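Local coordinates for AvrPib protein (Magnaporthe oryzae, PDB 5Z1V) that acts as an avirulence protein of the rice blast fungus, a small, probably secreted MAX effector whose biochemical activity is not established, at residues Glu28-Lys31 / Gly32-Arg35; Glu36-Arg40 / Gly41-Thr45. All coordinates share one frame; numbering follows the deposited sequence.

Contact 1 of 2, residues Glu28-Lys31 / Gly32-Arg35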
loop_
_atom_site.group_PDB
_atom_site.type_symbol
_atom_site.label_atom_id
_atom_site.label_comp_id
_atom_site.label_asym_id
_atom_site.label_seq_id
_atom_site.Cartn_x
_atom_site.Cartn_y
_atom_site.Cartn_z
ATOM N N GLU A 28 -3.774 3.829 -2.727
ATOM C CA GLU A 28 -3.847 3.243 -4.066
ATOM C C GLU A 28 -2.485 3.288 -4.743
ATOM O O GLU A 28 -1.822 4.333 -4.741
ATOM C CB GLU A 28 -4.867 3.980 -4.932
ATOM C CG GLU A 28 -6.273 3.903 -4.426
ATOM C CD GLU A 28 -7.219 4.667 -5.314
ATOM O OE1 GLU A 28 -7.977 4.013 -6.049
ATOM O OE2 GLU A 28 -7.175 5.915 -5.288
ATOM N N VAL A 29 -2.075 2.164 -5.331
ATOM C CA VAL A 29 -0.781 2.070 -6.016
ATOM C C VAL A 29 -0.987 1.220 -7.269
ATOM O O VAL A 29 -1.698 0.207 -7.211
ATOM C CB VAL A 29 0.305 1.467 -5.098
ATOM C CG1 VAL A 29 1.652 1.295 -5.818
ATOM C CG2 VAL A 29 0.517 2.320 -3.865
ATOM N N PRO A 30 -0.414 1.581 -8.418
ATOM C CA PRO A 30 -0.545 0.713 -9.592
ATOM C C PRO A 30 0.279 -0.555 -9.447
ATOM O O PRO A 30 1.353 -0.567 -8.835
ATOM C CB PRO A 30 -0.025 1.581 -10.746
ATOM C CG PRO A 30 0.855 2.585 -10.098
ATOM C CD PRO A 30 0.287 2.838 -8.730
ATOM N N LYS A 31 -0.246 -1.634 -10.033
ATOM C CA LYS A 31 0.492 -2.887 -10.095
ATOM C C LYS A 31 1.873 -2.671 -10.690
ATOM O O LYS A 31 2.033 -1.988 -11.706
ATOM C CB LYS A 31 -0.265 -3.921 -10.932
ATOM C CG LYS A 31 -1.422 -4.577 -10.235
ATOM C CD LYS A 31 -1.998 -5.672 -11.110
ATOM C CE LYS A 31 -3.159 -6.383 -10.429
ATOM N NZ LYS A 31 -3.776 -7.389 -11.341
ATOM N N GLY A 32 2.871 -3.287 -10.070
ATOM C CA GLY A 32 4.225 -3.210 -10.557
ATOM C C GLY A 32 4.953 -1.943 -10.200
ATOM O O GLY A 32 6.017 -1.678 -10.770
ATOM N N GLU A 33 4.432 -1.155 -9.262
ATOM C CA GLU A 33 5.031 0.147 -8.982
ATOM C C GLU A 33 5.097 0.368 -7.480
ATOM O O GLU A 33 4.535 -0.404 -6.695
ATOM C CB GLU A 33 4.254 1.292 -9.644
ATOM C CG GLU A 33 4.449 1.360 -11.168
ATOM C CD GLU A 33 3.745 2.548 -11.787
ATOM O OE1 GLU A 33 3.704 3.610 -11.142
ATOM O OE2 GLU A 33 3.219 2.426 -12.912
ATOM N N SER A 34 5.796 1.439 -7.099
ATOM C CA SER A 34 5.976 1.851 -5.704
ATOM C C SER A 34 5.638 3.326 -5.574
ATOM O O SER A 34 5.917 4.114 -6.477
ATOM C CB SER A 34 7.417 1.630 -5.217
ATOM O OG SER A 34 7.825 0.283 -5.378
ATOM N N ARG A 35 5.025 3.687 -4.449
ATOM C CA ARG A 35 4.678 5.071 -4.157
ATOM C C ARG A 35 5.033 5.392 -2.710
ATOM O O ARG A 35 4.989 4.525 -1.846
ATOM C CB ARG A 35 3.186 5.333 -4.410
ATOM C CG ARG A 35 2.789 5.252 -5.876
ATOM C CD ARG A 35 3.521 6.299 -6.724
ATOM N NE ARG A 35 3.044 6.279 -8.108
ATOM C CZ ARG A 35 3.636 5.625 -9.107
ATOM N NH1 ARG A 35 4.751 4.940 -8.902
ATOM N NH2 ARG A 35 3.115 5.661 -10.331
#

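Contact 2 of 2, residues Glu36-Arg40 / Gly41-Thr45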
loop_
_atom_site.group_PDB
_atom_site.type_symbol
_atom_site.label_atom_id
_atom_site.label_comp_id
_atom_site.label_asym_id
_atom_site.label_seq_id
_atom_site.Cartn_x
_atom_site.Cartn_y
_atom_site.Cartn_z
ATOM N N GLU A 36 5.372 6.658 -2.452
ATOM C CA GLU A 36 5.651 7.160 -1.106
ATOM C C GLU A 36 4.383 7.702 -0.449
ATOM O O GLU A 36 3.586 8.395 -1.082
ATOM C CB GLU A 36 6.690 8.284 -1.177
ATOM C CG GLU A 36 7.469 8.556 0.101
ATOM C CD GLU A 36 8.486 7.469 0.403
ATOM O OE1 GLU A 36 8.921 7.377 1.568
ATOM O OE2 GLU A 36 8.848 6.710 -0.527
ATOM N N PHE A 37 4.227 7.426 0.839
ATOM C CA PHE A 37 3.141 7.982 1.632
ATOM C C PHE A 37 3.669 8.432 2.977
ATOM O O PHE A 37 4.549 7.793 3.557
ATOM C CB PHE A 37 2.013 6.967 1.853
ATOM C CG PHE A 37 1.356 6.553 0.597
ATOM C CD1 PHE A 37 0.304 7.279 0.088
ATOM C CD2 PHE A 37 1.821 5.455 -0.101
ATOM C CE1 PHE A 37 -0.285 6.917 -1.121
ATOM C CE2 PHE A 37 1.243 5.079 -1.281
ATOM C CZ PHE A 37 0.179 5.816 -1.799
ATOM N N ASN A 38 3.103 9.522 3.486
ATOM C CA ASN A 38 3.312 9.953 4.857
ATOM C C ASN A 38 2.146 9.418 5.693
ATOM O O ASN A 38 0.995 9.824 5.502
ATOM C CB ASN A 38 3.374 11.482 4.906
ATOM C CG ASN A 38 3.725 12.023 6.278
ATOM O OD1 ASN A 38 3.118 11.655 7.280
ATOM N ND2 ASN A 38 4.681 12.941 6.320
ATOM N N ILE A 39 2.428 8.506 6.606
ATOM C CA ILE A 39 1.399 7.954 7.474
ATOM C C ILE A 39 1.730 8.400 8.882
ATOM O O ILE A 39 2.797 8.055 9.406
ATOM C CB ILE A 39 1.312 6.424 7.385
ATOM C CG1 ILE A 39 1.212 5.938 5.930
ATOM C CG2 ILE A 39 0.110 5.943 8.192
ATOM C CD1 ILE A 39 0.022 6.447 5.183
ATOM N N ARG A 40 0.832 9.204 9.468
ATOM C CA ARG A 40 0.963 9.719 10.836
ATOM C C ARG A 40 2.346 10.322 11.090
ATOM O O ARG A 40 2.916 10.183 12.175
ATOM C CB ARG A 40 0.630 8.639 11.878
ATOM C CG ARG A 40 -0.723 7.934 11.672
ATOM C CD ARG A 40 -1.924 8.897 11.764
ATOM N NE ARG A 40 -3.211 8.203 11.591
ATOM C CZ ARG A 40 -3.962 7.788 12.602
ATOM N NH1 ARG A 40 -3.563 8.004 13.849
ATOM N NH2 ARG A 40 -5.100 7.159 12.372
ATOM N N GLY A 41 2.881 11.024 10.097
ATOM C CA GLY A 41 4.133 11.731 10.267
ATOM C C GLY A 41 5.393 10.974 9.894
ATOM O O GLY A 41 6.490 11.514 10.071
ATOM N N LYS A 42 5.286 9.748 9.402
ATOM C CA LYS A 42 6.453 8.995 8.960
ATOM C C LYS A 42 6.286 8.633 7.490
ATOM O O LYS A 42 5.175 8.401 7.025
ATOM C CB LYS A 42 6.638 7.710 9.782
ATOM C CG LYS A 42 6.914 7.927 11.248
ATOM C CD LYS A 42 8.375 8.257 11.492
ATOM C CE LYS A 42 8.591 8.761 12.925
ATOM N NZ LYS A 42 8.261 10.214 13.056
ATOM N N TYR A 43 7.392 8.560 6.760
ATOM C CA TYR A 43 7.314 8.192 5.360
ATOM C C TYR A 43 7.500 6.691 5.170
ATOM O O TYR A 43 8.322 6.055 5.837
ATOM C CB TYR A 43 8.355 8.953 4.542
ATOM C CG TYR A 43 8.038 10.421 4.399
ATOM C CD1 TYR A 43 7.160 10.870 3.417
ATOM C CD2 TYR A 43 8.598 11.350 5.256
ATOM C CE1 TYR A 43 6.860 12.220 3.288
ATOM C CE2 TYR A 43 8.313 12.698 5.128
ATOM C CZ TYR A 43 7.447 13.121 4.151
ATOM O OH TYR A 43 7.173 14.467 4.045
ATOM N N PHE A 44 6.736 6.147 4.226
ATOM C CA PHE A 44 6.717 4.735 3.883
ATOM C C PHE A 44 6.650 4.577 2.377
ATOM O O PHE A 44 5.968 5.342 1.699
ATOM C CB PHE A 44 5.506 4.039 4.495
ATOM C CG PHE A 44 5.500 4.075 5.975
ATOM C CD1 PHE A 44 4.895 5.120 6.650
ATOM C CD2 PHE A 44 6.107 3.061 6.698
ATOM C CE1 PHE A 44 4.888 5.159 8.028
ATOM C CE2 PHE A 44 6.100 3.088 8.081
ATOM C CZ PHE A 44 5.491 4.144 8.749
ATOM N N THR A 45 7.351 3.591 1.853
ATOM C CA THR A 45 7.179 3.172 0.463
ATOM C C THR A 45 6.210 1.998 0.441
ATOM O O THR A 45 6.416 1.020 1.159
ATOM C CB THR A 45 8.505 2.748 -0.176
ATOM O OG1 THR A 45 9.477 3.793 -0.033
ATOM C CG2 THR A 45 8.308 2.454 -1.657
HETATM O O HOH W 1 5.301 9.911 13.799
#

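Contact 1 of 2, residues Glu28-Lys31 / Gly32-Arg35
P30 and E33 close a type II beta turn, P30-E33, in which E33 N reaches back to P30 O by a weak, bent hydrogen bond (3.2 Å, 128° at the hydrogen). This tight connection passes the chain from strand 22-29 of one antiparallel sheet to strand 33-39 of the other, the step between the two layers of the MAX-effector beta sandwich. G32 takes the third place of the turn with a positive phi of 80°, a backbone shape that favours glycine, while K31 at the second place sends an extended chain outward into solvent. On the inner side of the turn, toward strand 42-48, V29 is buried. Its CG1 stands anti to the backbone N (chi1 177°) and thereby rests 3.5 Å from E33 O, while CG2 meets R35 CB at 4.1 Å; V46 and V48 also pack on this side chain. The P30 ring is partly exposed and also touches M12; the E33 chain passes across it at about a right angle, with E33 CB 3.7 Å from P30 CG. P30 appears to lie over one face of the R35 guanidinium, whose outer end is less surely placed. S34 turns away, its OG bonded to S47 OG. R35 NH1 donates to S34 O at 2.8 Å; the oxygen lies close to the guanidinium plane, while NH1 comes in from above the S34 carbonyl plane.

Contact 2 of 2, residues Glu36-Arg40 / Gly41-Thr45
F37 and F44 are joined by two backbone hydrogen bonds, F37 N to F44 O and F44 N to F37 O, each 2.8 Å long. I39 N to K42 O (2.8 Å) and K42 N to I39 O (3.0 Å) form the second such pair and close a beta hairpin with a two-residue loop, a type I' turn from I39 to K42. R40 and G41 occupy the corner, both with positive phi; at G41 the backbone would jam a CB against R40 O, which calls for glycine. N38 gives the turn a further hold: its OD1 takes the G41 N-H in the plane of the amide carbonyl (2.9 Å), although the bond is bent. A water bridges R40 O and K42 NZ across the end of the hairpin. With OD1 of the N38 side chain engaged in this way, ND2 is directed over one face of the Y43 ring, 3.5 Å from Y43 CZ and offset toward the rim; the amide is tilted 69° from the ring plane. E36, its CG anti to the backbone N (chi1 -158°) and its chain then bent, curls across the neighbouring strand, leaving OE1 3.4 Å from Y43 CB and OE2 near T45 OG1. F37, I39 and F44 project from the other face of the sheet. There I39 CG1 abuts F44 CD1 at 3.8 Å, the two side chains meeting at about a right angle, and I39 O lies at the F44 ring edge. The ring of Y61 meets that of F44, its plane turned by about 60°. F37 reaches V27 and V29 on strand 22-29 of the facing sheet, while on the far side of strand 42-48 T45 pairs by backbone with S57, just beyond strand 54-56.

Contacts 1 and 2 follow one another along the chain, their centres 15 Å apart: contact 1 brings the chain into strand 33-39, and contact 2 turns it back along strand 42-48. They meet on both faces of that sheet. Toward the facing sheet, V29 CG2 packs on F37 CE2 at 3.8 Å, linking the buried valine of contact 1 to the apolar side chains F37, I39 and F44 of contact 2. On the opposite face, S34 CB lies 3.8 Å from T45 CG2. No ligand or catalytic site is involved; the apolar side of both contacts probably belongs to the hydrophobic core needed for avirulence.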